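Local coordinates for IclR family transcriptional regulator (Brucella abortus, PDB 5WHM), which acts as an IclR-type transcriptional repressor, controlling gene expression in Brucella through a DNA-binding helix-turn-helix domain joined to a C-terminal regulatory domain, at the interface of chains A and B. Sequence-based numbering; all coordinates share one arbitrary frame. Chains: chain A/B, IclR family transcriptional regulator.

Contact 1: the interface of chains A and B. Residues chain A 87-92, 94-95, 147; chain B 83, 87-88, 91-92, 95-96, 147-148.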
# COMPACT_ATOMS: atom_id res chain seq x y z
N ILE A 87 3.27 -2.16 -6.12
CA ILE A 87 2.21 -2.55 -5.19
C ILE A 87 2.04 -1.50 -4.10
O ILE A 87 0.92 -1.23 -3.64
CB ILE A 87 2.55 -3.93 -4.60
CG1 ILE A 87 2.32 -5.00 -5.69
CG2 ILE A 87 1.70 -4.22 -3.37
CD1 ILE A 87 2.92 -6.32 -5.37
N LEU A 88 3.15 -0.87 -3.67
CA LEU A 88 3.05 0.17 -2.66
C LEU A 88 2.33 1.38 -3.23
O LEU A 88 1.54 2.04 -2.54
CB LEU A 88 4.46 0.53 -2.14
CG LEU A 88 4.55 1.42 -0.91
CD1 LEU A 88 4.15 0.62 0.32
CD2 LEU A 88 6.02 1.94 -0.74
N ARG A 89 2.55 1.66 -4.50
CA ARG A 89 1.90 2.81 -5.12
C ARG A 89 0.40 2.58 -5.22
O ARG A 89 -0.40 3.51 -4.99
CB ARG A 89 2.51 3.00 -6.51
CG ARG A 89 2.02 4.19 -7.27
CD ARG A 89 2.69 4.23 -8.65
NE ARG A 89 2.27 5.44 -9.35
CZ ARG A 89 2.75 5.88 -10.51
NH1 ARG A 89 2.28 7.01 -10.99
NH2 ARG A 89 3.72 5.24 -11.15
N LEU A 90 -0.00 1.38 -5.62
CA LEU A 90 -1.41 1.01 -5.64
C LEU A 90 -2.05 1.16 -4.25
O LEU A 90 -3.15 1.71 -4.12
CB LEU A 90 -1.50 -0.43 -6.13
CG LEU A 90 -2.58 -0.93 -7.07
CD1 LEU A 90 -2.68 -0.02 -8.24
CD2 LEU A 90 -2.22 -2.37 -7.52
N GLY A 91 -1.37 0.68 -3.20
CA GLY A 91 -1.95 0.75 -1.86
C GLY A 91 -2.18 2.16 -1.38
O GLY A 91 -3.22 2.47 -0.77
N TYR A 92 -1.21 3.05 -1.62
CA TYR A 92 -1.37 4.44 -1.25
C TYR A 92 -2.51 5.10 -2.03
O TYR A 92 -3.25 5.91 -1.46
CB TYR A 92 -0.06 5.22 -1.50
CG TYR A 92 -0.24 6.66 -1.12
CD1 TYR A 92 -0.51 7.01 0.20
CD2 TYR A 92 -0.25 7.66 -2.07
CE1 TYR A 92 -0.71 8.34 0.57
CE2 TYR A 92 -0.45 9.00 -1.71
CZ TYR A 92 -0.68 9.32 -0.39
OH TYR A 92 -0.88 10.64 -0.03
N MSE A 94 -5.17 3.67 -2.92
CA MSE A 94 -6.37 3.20 -2.22
C MSE A 94 -6.60 3.96 -0.89
O MSE A 94 -7.69 4.52 -0.67
CB MSE A 94 -6.28 1.71 -1.95
CG MSE A 94 -7.63 1.11 -1.50
SE MSE A 94 -7.69 0.97 0.45
CE MSE A 94 -9.48 1.81 0.64
N LEU A 95 -5.56 4.00 -0.04
CA LEU A 95 -5.64 4.70 1.24
C LEU A 95 -6.07 6.15 1.06
O LEU A 95 -6.75 6.70 1.93
CB LEU A 95 -4.30 4.65 1.97
CG LEU A 95 -3.88 3.24 2.43
CD1 LEU A 95 -2.39 3.22 2.82
CD2 LEU A 95 -4.77 2.76 3.61
N ILE A 147 -0.14 -0.23 8.92
CA ILE A 147 -1.22 -0.01 7.96
C ILE A 147 -1.14 -1.09 6.89
O ILE A 147 -0.05 -1.41 6.38
CB ILE A 147 -1.17 1.42 7.41
CG1 ILE A 147 -1.63 2.39 8.51
CG2 ILE A 147 -2.05 1.57 6.16
CD1 ILE A 147 -1.49 3.85 8.13
N LEU B 83 -11.00 2.31 -5.66
CA LEU B 83 -10.17 1.22 -5.13
C LEU B 83 -10.74 0.75 -3.80
O LEU B 83 -11.22 1.56 -2.99
CB LEU B 83 -8.71 1.69 -4.91
CG LEU B 83 -7.96 2.06 -6.21
CD1 LEU B 83 -6.59 2.66 -5.84
CD2 LEU B 83 -7.79 0.82 -7.10
N ILE B 87 -7.03 -4.17 -2.29
CA ILE B 87 -5.75 -3.69 -2.86
C ILE B 87 -4.62 -3.85 -1.85
O ILE B 87 -3.48 -4.20 -2.21
CB ILE B 87 -5.90 -2.23 -3.33
CG1 ILE B 87 -6.87 -2.10 -4.51
CG2 ILE B 87 -4.54 -1.59 -3.71
CD1 ILE B 87 -6.31 -2.67 -5.84
N LEU B 88 -4.90 -3.63 -0.56
CA LEU B 88 -3.82 -3.69 0.44
C LEU B 88 -3.29 -5.10 0.66
O LEU B 88 -2.14 -5.25 1.10
CB LEU B 88 -4.27 -3.09 1.79
CG LEU B 88 -4.74 -1.64 1.71
CD1 LEU B 88 -5.36 -1.18 3.04
CD2 LEU B 88 -3.57 -0.70 1.33
N GLY B 91 0.12 -6.57 -0.91
CA GLY B 91 1.43 -6.48 -0.28
C GLY B 91 1.85 -5.13 0.27
O GLY B 91 3.04 -4.95 0.55
N TYR B 92 0.91 -4.18 0.45
CA TYR B 92 1.30 -2.84 0.90
C TYR B 92 2.14 -2.86 2.20
O TYR B 92 3.20 -2.22 2.27
CB TYR B 92 0.05 -1.97 1.09
CG TYR B 92 0.36 -0.58 1.60
CD1 TYR B 92 0.67 0.46 0.72
CD2 TYR B 92 0.35 -0.30 2.97
CE1 TYR B 92 0.96 1.75 1.18
CE2 TYR B 92 0.65 0.98 3.44
CZ TYR B 92 0.98 1.99 2.53
OH TYR B 92 1.23 3.23 3.01
N LEU B 95 5.76 -4.09 1.84
CA LEU B 95 6.64 -3.16 1.14
C LEU B 95 6.90 -1.89 1.95
O LEU B 95 7.89 -1.20 1.70
CB LEU B 95 6.02 -2.79 -0.22
CG LEU B 95 6.17 -4.00 -1.17
CD1 LEU B 95 5.20 -3.89 -2.28
CD2 LEU B 95 7.59 -4.05 -1.75
N SER B 96 6.03 -1.57 2.90
CA SER B 96 6.31 -0.47 3.82
C SER B 96 7.33 -0.87 4.87
O SER B 96 7.75 -0.02 5.67
CB SER B 96 5.00 -0.03 4.48
OG SER B 96 4.64 -0.95 5.53
N ILE B 147 4.02 7.24 2.59
CA ILE B 147 4.59 6.00 2.08
C ILE B 147 3.80 5.59 0.84
O ILE B 147 2.59 5.36 0.92
CB ILE B 147 4.52 4.91 3.16
CG1 ILE B 147 5.16 5.41 4.46
CG2 ILE B 147 5.16 3.60 2.69
CD1 ILE B 147 6.60 5.74 4.31
N GLY B 148 4.48 5.45 -0.30
CA GLY B 148 3.79 5.14 -1.53
C GLY B 148 3.34 6.33 -2.35
O GLY B 148 2.84 6.14 -3.46
O HOH W 1 -1.14 -2.71 -1.88
O HOH W 2 2.27 0.06 6.54
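CG of B:Tyr92 stands anti to the backbone N (chi1 178°), which carries the phenol ring off the start of its helix and across the two-fold interface. A:Leu88 takes the same first torsion (chi1 -170°), and its CD1 methyl reaches the ring obliquely, 3.5 Å from B:Tyr92 CE1. From the far end A:Leu95 comes tip to tip, its CD1 lying 3.6 Å from B:Tyr92 CZ, while the bare CA of A:Gly91 lets the helix come close to CD1 of the ring. The flat phenol offers A:Leu88, A:Gly91 and A:Leu95 a broad apolar surface, while the carbonyl oxygens of A:Leu88 and A:Ile147 lie at its edge, in plane. Its hydroxyl, OH, is tied within its own chain to the carbonyl O of B:Ile147 (3.3 Å), meeting that oxygen from above the carbonyl plane. Elsewhere aliphatic side chains interlock: A:Ile87 CB and B:Leu95 CD1 touch at 3.5 Å, the two side chains crossing at about a right angle, and the flexible selenomethionine A:Met94, bent at chi2 and chi3, slides antiparallel past B:Leu83. Water links the subunits, one molecule joining the carbonyls of A:Ile87 and B:Ile87. Helix 86-95 of chain A thus meets the 3-10 turn 85-90 and short helix 92-95 of chain B, with B:Ile147 and B:Gly148 alongside.

Contact 2: the interface of chains A and B. Residues chain A 19-23; chain B 25, 61-62, 64-65, 68-69.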
# COMPACT_ATOMS: atom_id res chain seq x y z
N ASP A 19 -20.28 -17.17 -14.78
CA ASP A 19 -20.20 -15.73 -14.97
C ASP A 19 -19.33 -15.53 -16.19
O ASP A 19 -18.11 -15.70 -16.12
CB ASP A 19 -19.62 -15.06 -13.72
CG ASP A 19 -19.49 -13.55 -13.86
OD1 ASP A 19 -19.65 -13.01 -14.98
OD2 ASP A 19 -19.24 -12.91 -12.81
N ARG A 20 -19.95 -15.20 -17.32
CA ARG A 20 -19.19 -15.06 -18.55
C ARG A 20 -18.46 -13.73 -18.65
O ARG A 20 -17.63 -13.57 -19.55
CB ARG A 20 -20.12 -15.29 -19.77
CG ARG A 20 -20.74 -16.68 -19.74
CD ARG A 20 -20.74 -17.43 -21.06
NE ARG A 20 -21.21 -18.78 -20.81
CZ ARG A 20 -21.04 -19.82 -21.61
NH1 ARG A 20 -20.38 -19.68 -22.75
NH2 ARG A 20 -21.52 -21.01 -21.26
N GLN A 21 -18.74 -12.78 -17.74
CA GLN A 21 -18.00 -11.53 -17.67
C GLN A 21 -16.69 -11.67 -16.90
O GLN A 21 -15.77 -10.85 -17.09
CB GLN A 21 -18.83 -10.43 -16.98
CG GLN A 21 -20.21 -10.15 -17.53
CD GLN A 21 -20.34 -10.48 -19.00
OE1 GLN A 21 -21.13 -11.35 -19.38
NE2 GLN A 21 -19.57 -9.78 -19.83
N PHE A 22 -16.58 -12.67 -16.03
CA PHE A 22 -15.46 -12.75 -15.10
C PHE A 22 -14.16 -13.03 -15.84
O PHE A 22 -14.09 -13.95 -16.67
CB PHE A 22 -15.75 -13.85 -14.08
CG PHE A 22 -14.78 -13.89 -12.93
CD1 PHE A 22 -14.91 -12.99 -11.88
CD2 PHE A 22 -13.79 -14.85 -12.87
CE1 PHE A 22 -14.03 -13.04 -10.77
CE2 PHE A 22 -12.90 -14.90 -11.77
CZ PHE A 22 -13.04 -13.99 -10.72
N VAL A 23 -13.11 -12.27 -15.53
CA VAL A 23 -11.83 -12.38 -16.23
C VAL A 23 -10.88 -13.19 -15.36
O VAL A 23 -10.18 -12.65 -14.49
CB VAL A 23 -11.24 -11.01 -16.59
CG1 VAL A 23 -9.90 -11.20 -17.30
CG2 VAL A 23 -12.23 -10.24 -17.52
N ALA B 25 -4.78 -10.24 -20.52
CA ALA B 25 -5.89 -9.87 -19.64
C ALA B 25 -5.42 -9.39 -18.26
O ALA B 25 -6.05 -8.52 -17.66
CB ALA B 25 -6.86 -11.05 -19.47
N ARG B 61 -15.81 -5.70 -18.41
CA ARG B 61 -15.48 -7.01 -17.84
C ARG B 61 -14.42 -6.89 -16.76
O ARG B 61 -14.52 -7.54 -15.71
CB ARG B 61 -15.00 -7.97 -18.94
CG ARG B 61 -16.01 -8.31 -20.03
CD ARG B 61 -15.44 -9.37 -20.99
NE ARG B 61 -15.11 -10.59 -20.26
CZ ARG B 61 -14.45 -11.62 -20.76
NH1 ARG B 61 -14.05 -11.60 -22.02
NH2 ARG B 61 -14.21 -12.68 -20.00
N LEU B 62 -13.40 -6.06 -16.99
CA LEU B 62 -12.31 -5.93 -16.02
C LEU B 62 -12.80 -5.34 -14.70
O LEU B 62 -12.48 -5.87 -13.61
CB LEU B 62 -11.17 -5.09 -16.61
CG LEU B 62 -10.56 -5.71 -17.87
CD1 LEU B 62 -9.70 -4.68 -18.64
CD2 LEU B 62 -9.76 -6.94 -17.45
N HIS B 64 -15.94 -5.24 -13.57
CA HIS B 64 -16.85 -6.21 -12.95
C HIS B 64 -16.06 -7.26 -12.17
O HIS B 64 -16.39 -7.58 -11.02
CB HIS B 64 -17.71 -6.89 -14.02
CG HIS B 64 -18.42 -8.12 -13.52
ND1 HIS B 64 -19.60 -8.06 -12.81
CD2 HIS B 64 -18.11 -9.44 -13.63
CE1 HIS B 64 -20.00 -9.29 -12.51
NE2 HIS B 64 -19.13 -10.14 -13.02
N THR B 65 -15.01 -7.81 -12.80
CA THR B 65 -14.15 -8.78 -12.13
C THR B 65 -13.51 -8.19 -10.87
O THR B 65 -13.46 -8.84 -9.82
CB THR B 65 -13.10 -9.24 -13.14
OG1 THR B 65 -13.78 -9.79 -14.26
CG2 THR B 65 -12.13 -10.30 -12.55
N ARG B 68 -16.04 -7.96 -8.06
CA ARG B 68 -16.38 -9.23 -7.42
C ARG B 68 -15.24 -9.72 -6.52
O ARG B 68 -15.49 -10.41 -5.53
CB ARG B 68 -16.73 -10.30 -8.45
CG ARG B 68 -18.06 -10.06 -9.12
CD ARG B 68 -18.62 -11.33 -9.74
NE ARG B 68 -18.88 -12.37 -8.74
CZ ARG B 68 -19.12 -13.64 -9.04
NH1 ARG B 68 -19.12 -14.02 -10.32
NH2 ARG B 68 -19.35 -14.53 -8.06
N LEU B 69 -14.00 -9.38 -6.87
CA LEU B 69 -12.84 -9.84 -6.12
C LEU B 69 -12.55 -8.98 -4.90
O LEU B 69 -11.80 -9.43 -4.04
CB LEU B 69 -11.60 -9.84 -7.04
CG LEU B 69 -11.53 -10.88 -8.18
CD1 LEU B 69 -10.35 -10.53 -9.16
CD2 LEU B 69 -11.34 -12.24 -7.57
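The loop segment 19-23 of chain A, just ahead of helix 24-34, lies along helix 56-69 of chain B, with the start of B helix 24-33 touching its end. A:Asp19 is the polar centre. Its CG is anti to the backbone N (chi1 179°), so the carboxylate points tip to tip at two basic side chains, and OD2 accepts from both. B:His64 NE2 donates to the syn lone pair of OD2 at 2.8 Å, almost straight at 177° and in the imidazole plane, although ring and carboxylate are turned 70° apart. B:Arg68, bent at chi3, brings NH1 to the anti lone pair of OD2 at 2.7 Å in a salt bridge; its guanidinium is nearly coplanar with the carboxylate. The carboxylate may raise the histidine's affinity for a proton, an effect that the positive B:Arg68 on the same oxygen would weaken. The other oxygen, OD1, accepts from A:Gln21 N (2.9 Å) and so braces the turn. Further along, B:Arg61 NE donates to the A:Gln21 carbonyl O (3.2 Å), from above the carbonyl plane. B:Thr65 OG1 relays a bond: it accepts from A:Val23 N (2.9 Å) and donates to B:Arg61 O one turn back, a role suited to a short hydroxyl. Its CG2 methyl sits over the rim of one face of A:Phe22, while A:Val23 CG1 packs on B:Ala25 CB (3.7 Å). The arm thus lies along helix 56-69, the recognition helix of the partner's helix-turn-helix domain.

Contact 3: the interface of chains A and B. Residues chain A 6, 10, 30-31, 34, 126; chain B 69, 71, 90.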
# COMPACT_ATOMS: atom_id res chain seq x y z
N THR A 6 -18.75 -10.23 -1.93
CA THR A 6 -17.37 -10.40 -2.38
C THR A 6 -16.94 -11.86 -2.26
O THR A 6 -17.23 -12.54 -1.26
CB THR A 6 -16.44 -9.51 -1.56
OG1 THR A 6 -16.95 -8.17 -1.61
CG2 THR A 6 -15.03 -9.54 -2.15
N PRO A 10 -11.89 -17.16 -4.90
CA PRO A 10 -12.14 -16.93 -6.33
C PRO A 10 -11.48 -17.94 -7.25
O PRO A 10 -11.82 -17.97 -8.44
CB PRO A 10 -11.57 -15.52 -6.56
CG PRO A 10 -10.53 -15.35 -5.48
CD PRO A 10 -10.99 -16.15 -4.30
N LEU A 30 -3.68 -11.53 -9.64
CA LEU A 30 -3.74 -10.84 -8.34
C LEU A 30 -3.62 -11.83 -7.17
O LEU A 30 -3.00 -11.50 -6.15
CB LEU A 30 -5.02 -10.00 -8.25
CG LEU A 30 -5.02 -8.87 -9.30
CD1 LEU A 30 -6.36 -8.12 -9.39
CD2 LEU A 30 -3.86 -7.89 -9.09
N GLU A 31 -4.16 -13.05 -7.31
CA GLU A 31 -3.97 -14.05 -6.26
C GLU A 31 -2.51 -14.41 -6.08
O GLU A 31 -2.10 -14.76 -4.97
CB GLU A 31 -4.73 -15.37 -6.55
CG GLU A 31 -6.20 -15.48 -6.14
CD GLU A 31 -6.54 -14.94 -4.77
OE1 GLU A 31 -6.16 -15.52 -3.72
OE2 GLU A 31 -7.23 -13.92 -4.76
N ARG A 34 -0.98 -12.09 -3.66
CA ARG A 34 -1.44 -12.39 -2.30
C ARG A 34 -0.75 -13.57 -1.65
O ARG A 34 -0.90 -13.74 -0.43
CB ARG A 34 -2.96 -12.64 -2.30
CG ARG A 34 -3.70 -11.40 -2.69
CD ARG A 34 -5.17 -11.66 -2.89
NE ARG A 34 -5.84 -11.70 -1.60
CZ ARG A 34 -6.94 -11.02 -1.31
NH1 ARG A 34 -7.53 -10.28 -2.21
NH2 ARG A 34 -7.46 -11.13 -0.11
N ARG A 126 -12.22 -10.49 2.81
CA ARG A 126 -12.36 -11.95 2.89
C ARG A 126 -12.53 -12.35 4.35
O ARG A 126 -13.50 -11.91 4.98
CB ARG A 126 -11.20 -12.62 2.16
CG ARG A 126 -11.17 -12.32 0.65
CD ARG A 126 -10.20 -13.28 0.01
NE ARG A 126 -10.03 -12.98 -1.39
CZ ARG A 126 -9.08 -13.53 -2.14
NH1 ARG A 126 -8.23 -14.41 -1.61
NH2 ARG A 126 -9.00 -13.17 -3.39
N LEU B 69 -14.00 -9.38 -6.87
CA LEU B 69 -12.84 -9.84 -6.12
C LEU B 69 -12.55 -8.98 -4.90
O LEU B 69 -11.80 -9.43 -4.04
CB LEU B 69 -11.60 -9.84 -7.04
CG LEU B 69 -11.53 -10.88 -8.18
CD1 LEU B 69 -10.35 -10.53 -9.16
CD2 LEU B 69 -11.34 -12.24 -7.57
N TYR B 71 -11.21 -5.74 -5.13
CA TYR B 71 -10.20 -4.70 -5.42
C TYR B 71 -10.80 -3.37 -5.83
O TYR B 71 -10.13 -2.33 -5.72
CB TYR B 71 -9.26 -5.15 -6.55
CG TYR B 71 -8.57 -6.44 -6.21
CD1 TYR B 71 -7.65 -6.50 -5.15
CD2 TYR B 71 -8.84 -7.61 -6.94
CE1 TYR B 71 -7.04 -7.70 -4.81
CE2 TYR B 71 -8.22 -8.81 -6.60
CZ TYR B 71 -7.32 -8.84 -5.53
OH TYR B 71 -6.69 -10.01 -5.19
N LEU B 90 -2.47 -7.12 -1.60
CA LEU B 90 -1.45 -7.41 -2.60
C LEU B 90 -0.03 -7.17 -2.08
O LEU B 90 0.94 -7.52 -2.78
CB LEU B 90 -1.69 -6.56 -3.84
CG LEU B 90 -3.09 -6.72 -4.48
CD1 LEU B 90 -3.29 -5.68 -5.61
CD2 LEU B 90 -3.29 -8.13 -4.99
O HOH W 3 -7.46 -12.26 -6.81
O HOH W 4 -11.53 -12.14 -3.54
O HOH W 5 -9.90 -9.16 -1.98
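Apolar packing forms the base. A:Leu30 and B:Tyr71 slide past each other in opposite directions, and the leucine CD1 methyl lies 3.4 Å from CE2 of the phenol ring; a branched side chain can cover this side of the ring while its other methyl, CD2, leans towards B:Leu90. B:Leu69 CD2 presses on A:Pro10 CB, a tight pair at 3.4 Å, against the rigid pyrrolidine ring. Direct polar contact falls to the tip of B:Tyr71, whose chi1 of -58° places CG anti to the carbonyl carbon. A:Arg34, bent at chi3, meets it tip to tip: NH1 donates to the phenol OH at 3.1 Å, nearly straight at 170°, with the oxygen in the guanidinium plane. Within chain A the guanidinium of A:Arg126 lies face to face over that of A:Arg34, CZ being 3.4 Å above its plane, which may steady the donor, and A:Pro10 CD lies over the rim of the opposite face of A:Arg126. Two cationic groups so close would be expected to repel, and the salt bridge from A:Arg126 to A:Glu31 may offset this; NH1 of the arginine meets the syn lone pair of A:Glu31 OE1. Water completes the network. One molecule joins the tyrosine hydroxyl to A:Glu31 OE2, and another, held by NE and NH2 of A:Arg126, reaches the carbonyl O of B:Leu69. A further water lies 2.6 Å from A:Arg34 NH1 and 2.8 Å from the carbonyl O of B:Leu69.

The three contacts follow one another along the dimer: contact 2 lies about 23 Å from contact 1 between C-alpha centres, with contact 3 between them, about 12 Å from contact 2 and 14 Å from contact 1. Contacts 2 and 3 share B:Leu69 at the end of B helix 56-69, while the 3-10 segment B 85-90 serves both contacts 1 and 3. Each is repeated by the two-fold symmetry. Together they tie the subunits at successive points, through the helix-turn-helix domains and helix 86-95, and would be expected to set the spacing of the two DNA-binding domains in a dimeric IclR repressor.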